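Local structure of regulator of polyketide synthase expression (Bifidobacterium adolescentis, 3ONQ) at residues B[56-60]-B[105-111]. The protein is of unknown function but, with its helix-turn-helix domain of the PucR C-terminal type, probably binds DNA and regulates transcription of polyketide synthase genes. Numbering follows the deposited sequence.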
ATOM      1  N   CYS B  56       3.865  -5.844  18.838  1.00 27.89           N
ATOM      2  CA  CYS B  56       2.644  -6.387  19.398  1.00 24.62           C
ATOM      3  C   CYS B  56       2.482  -7.828  18.942  1.00 28.19           C
ATOM      4  O   CYS B  56       3.172  -8.266  18.017  1.00 25.39           O
ATOM      5  CB  CYS B  56       1.438  -5.552  18.933  1.00 24.09           C
ATOM      6  SG  CYS B  56       1.143  -5.610  17.119  1.00 30.12           S
ATOM      7  N   PHE B  57       1.563  -8.547  19.587  1.00 27.07           N
ATOM      8  CA  PHE B  57       1.191  -9.892  19.174  1.00 25.28           C
ATOM      9  C   PHE B  57      -0.215 -10.127  19.681  1.00 29.90           C
ATOM     10  O   PHE B  57      -0.713  -9.368  20.517  1.00 25.88           O
ATOM     11  CB  PHE B  57       2.150 -10.948  19.747  1.00 22.24           C
ATOM     12  CG  PHE B  57       2.224 -10.950  21.253  1.00 26.25           C
ATOM     13  CD1 PHE B  57       1.318 -11.684  22.005  1.00 25.80           C
ATOM     14  CD2 PHE B  57       3.203 -10.226  21.913  1.00 26.80           C
ATOM     15  CE1 PHE B  57       1.384 -11.686  23.394  1.00 25.46           C
ATOM     16  CE2 PHE B  57       3.277 -10.226  23.299  1.00 31.66           C
ATOM     17  CZ  PHE B  57       2.360 -10.951  24.046  1.00 21.87           C
ATOM     18  N   ALA B  58      -0.853 -11.178  19.183  1.00 21.71           N
ATOM     19  CA  ALA B  58      -2.236 -11.433  19.536  1.00 20.73           C
ATOM     20  C   ALA B  58      -2.425 -12.852  20.058  1.00 21.85           C
ATOM     21  O   ALA B  58      -1.707 -13.778  19.665  1.00 24.46           O
ATOM     22  CB  ALA B  58      -3.143 -11.177  18.324  1.00 18.81           C
ATOM     23  N   ILE B  59      -3.393 -13.009  20.952  1.00 22.54           N
ATOM     24  CA  ILE B  59      -3.790 -14.310  21.455  1.00 23.96           C
ATOM     25  C   ILE B  59      -5.293 -14.363  21.319  1.00 29.34           C
ATOM     26  O   ILE B  59      -5.974 -13.359  21.577  1.00 24.75           O
ATOM     27  CB  ILE B  59      -3.439 -14.473  22.944  1.00 28.79           C
ATOM     28  CG1 ILE B  59      -1.938 -14.321  23.159  1.00 32.67           C
ATOM     29  CG2 ILE B  59      -3.894 -15.835  23.451  1.00 25.21           C
ATOM     30  CD1 ILE B  59      -1.518 -14.380  24.642  1.00 36.32           C
ATOM     31  N   GLY B  60      -5.822 -15.512  20.907  1.00 23.31           N
ATOM     32  CA  GLY B  60      -7.256 -15.642  20.733  1.00 19.92           C
ATOM     33  C   GLY B  60      -7.721 -17.057  21.013  1.00 27.46           C
ATOM     34  O   GLY B  60      -6.975 -18.017  20.815  1.00 25.10           O
ATOM     35  N   VAL B 105       6.185  -8.469  28.754  1.00 30.49           N
ATOM     36  CA  VAL B 105       5.099  -8.999  27.934  1.00 25.79           C
ATOM     37  C   VAL B 105       5.654  -9.516  26.614  1.00 29.17           C
ATOM     38  O   VAL B 105       5.823  -8.756  25.663  1.00 43.27           O
ATOM     39  CB  VAL B 105       4.028  -7.944  27.635  1.00 28.48           C
ATOM     40  CG1 VAL B 105       2.874  -8.582  26.848  1.00 31.82           C
ATOM     41  CG2 VAL B 105       3.524  -7.315  28.926  1.00 26.87           C
ATOM     42  N   THR B 106       5.974 -10.803  26.576  1.00 28.13           N
ATOM     43  CA  THR B 106       6.420 -11.461  25.356  1.00 26.50           C
ATOM     44  C   THR B 106       5.454 -12.609  25.043  1.00 30.62           C
ATOM     45  O   THR B 106       4.695 -13.031  25.915  1.00 28.84           O
ATOM     46  CB  THR B 106       7.861 -11.957  25.497  1.00 34.69           C
ATOM     47  OG1 THR B 106       7.950 -12.889  26.583  1.00 35.13           O
ATOM     48  CG2 THR B 106       8.787 -10.769  25.758  1.00 26.39           C
ATOM     49  N   PRO B 107       5.464 -13.103  23.794  1.00 31.85           N
ATOM     50  CA  PRO B 107       4.390 -13.996  23.346  1.00 32.21           C
ATOM     51  C   PRO B 107       4.221 -15.280  24.164  1.00 30.02           C
ATOM     52  O   PRO B 107       3.125 -15.507  24.667  1.00 29.50           O
ATOM     53  CB  PRO B 107       4.783 -14.318  21.901  1.00 33.67           C
ATOM     54  CG  PRO B 107       5.596 -13.128  21.474  1.00 31.68           C
ATOM     55  CD  PRO B 107       6.391 -12.776  22.698  1.00 34.52           C
ATOM     56  N   GLU B 108       5.258 -16.103  24.292  1.00 27.56           N
ATOM     57  CA  GLU B 108       5.091 -17.389  24.977  1.00 29.92           C
ATOM     58  C   GLU B 108       4.756 -17.210  26.460  1.00 27.95           C
ATOM     59  O   GLU B 108       3.848 -17.856  26.976  1.00 27.12           O
ATOM     60  CB  GLU B 108       6.317 -18.293  24.795  1.00 28.39           C
ATOM     61  CG  GLU B 108       6.581 -18.687  23.340  1.00 37.33           C
ATOM     62  CD  GLU B 108       5.530 -19.652  22.768  1.00 40.70           C
ATOM     63  OE1 GLU B 108       4.808 -20.308  23.559  1.00 39.78           O
ATOM     64  OE2 GLU B 108       5.429 -19.757  21.522  1.00 38.43           O
ATOM     65  N   VAL B 109       5.484 -16.330  27.140  1.00 28.66           N
ATOM     66  CA  VAL B 109       5.212 -16.051  28.547  1.00 31.13           C
ATOM     67  C   VAL B 109       3.794 -15.493  28.760  1.00 30.18           C
ATOM     68  O   VAL B 109       3.094 -15.878  29.695  1.00 28.53           O
ATOM     69  CB  VAL B 109       6.269 -15.093  29.139  1.00 32.88           C
ATOM     70  CG1 VAL B 109       5.823 -14.554  30.500  1.00 33.31           C
ATOM     71  CG2 VAL B 109       7.609 -15.802  29.242  1.00 31.89           C
ATOM     72  N   THR B 110       3.357 -14.601  27.884  1.00 30.26           N
ATOM     73  CA  THR B 110       2.019 -14.044  28.039  1.00 29.92           C
ATOM     74  C   THR B 110       0.971 -15.120  27.777  1.00 27.18           C
ATOM     75  O   THR B 110      -0.016 -15.227  28.494  1.00 34.25           O
ATOM     76  CB  THR B 110       1.776 -12.852  27.103  1.00 28.72           C
ATOM     77  OG1 THR B 110       2.733 -11.831  27.390  1.00 31.08           O
ATOM     78  CG2 THR B 110       0.381 -12.294  27.315  1.00 27.61           C
ATOM     79  N   CYS B 111       1.200 -15.928  26.753  1.00 26.94           N
ATOM     80  CA  CYS B 111       0.265 -16.988  26.422  1.00 27.38           C
ATOM     81  C   CYS B 111       0.132 -17.969  27.590  1.00 35.22           C
ATOM     82  O   CYS B 111      -0.972 -18.373  27.943  1.00 28.62           O
ATOM     83  CB  CYS B 111       0.690 -17.694  25.138  1.00 30.34           C
ATOM     84  SG  CYS B 111      -0.416 -19.012  24.610  1.00 34.52           S
TER
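Pro107 lies over one face of the Phe57 ring: its CA sits 3.8 Å from the ring centroid and 13° off the ring normal, a CH-pi contact at the start of helix 107-114. Thr110 OG1 stands at the ring edge, 3.5 Å from CZ of Phe57, and Val105 O also lies at the edge, in the ring plane. This is the sheet-to-helix interface of an alpha-beta-alpha sandwich: strand 55-61, inside the mixed sheet between strands 94-100 and 124-131, turns Phe57 and Ile59 toward helix 107-114, while Cys56 and Ala58 pack on helix 132-149 across the sheet. CG of Phe57 is placed between the backbone N and the carbonyl carbon (chi1 59°), and from there the ring reaches the first turn of the helix. Val105 CG1 meets CZ of Phe57 obliquely at 3.7 Å. Pro107 CG packs 3.8 Å from Phe57 CD2, and Pro107 N comes within 3.6 Å of CE2, over the same face as CA. An alanine at Phe57 would remove the ring under Pro107 and is likely to open a gap between the strand and the helix start. Two residues along the strand, Ile59 extends CD1 to 3.6 Å from CA of Cys111, one helical turn after Pro107, and also touches Thr110 CG2. No hydrogen bond joins strand and helix here; the strand's backbone bonds go to its neighbours, Phe57 to Ala99 and Ala58 to Ser127. Thr106 O, oblique to the ring, accepts from Thr110 N and Thr110 OG1, so the hydroxyl at the ring edge is a donor, 2.7 Å away and 39° out of the carbonyl plane.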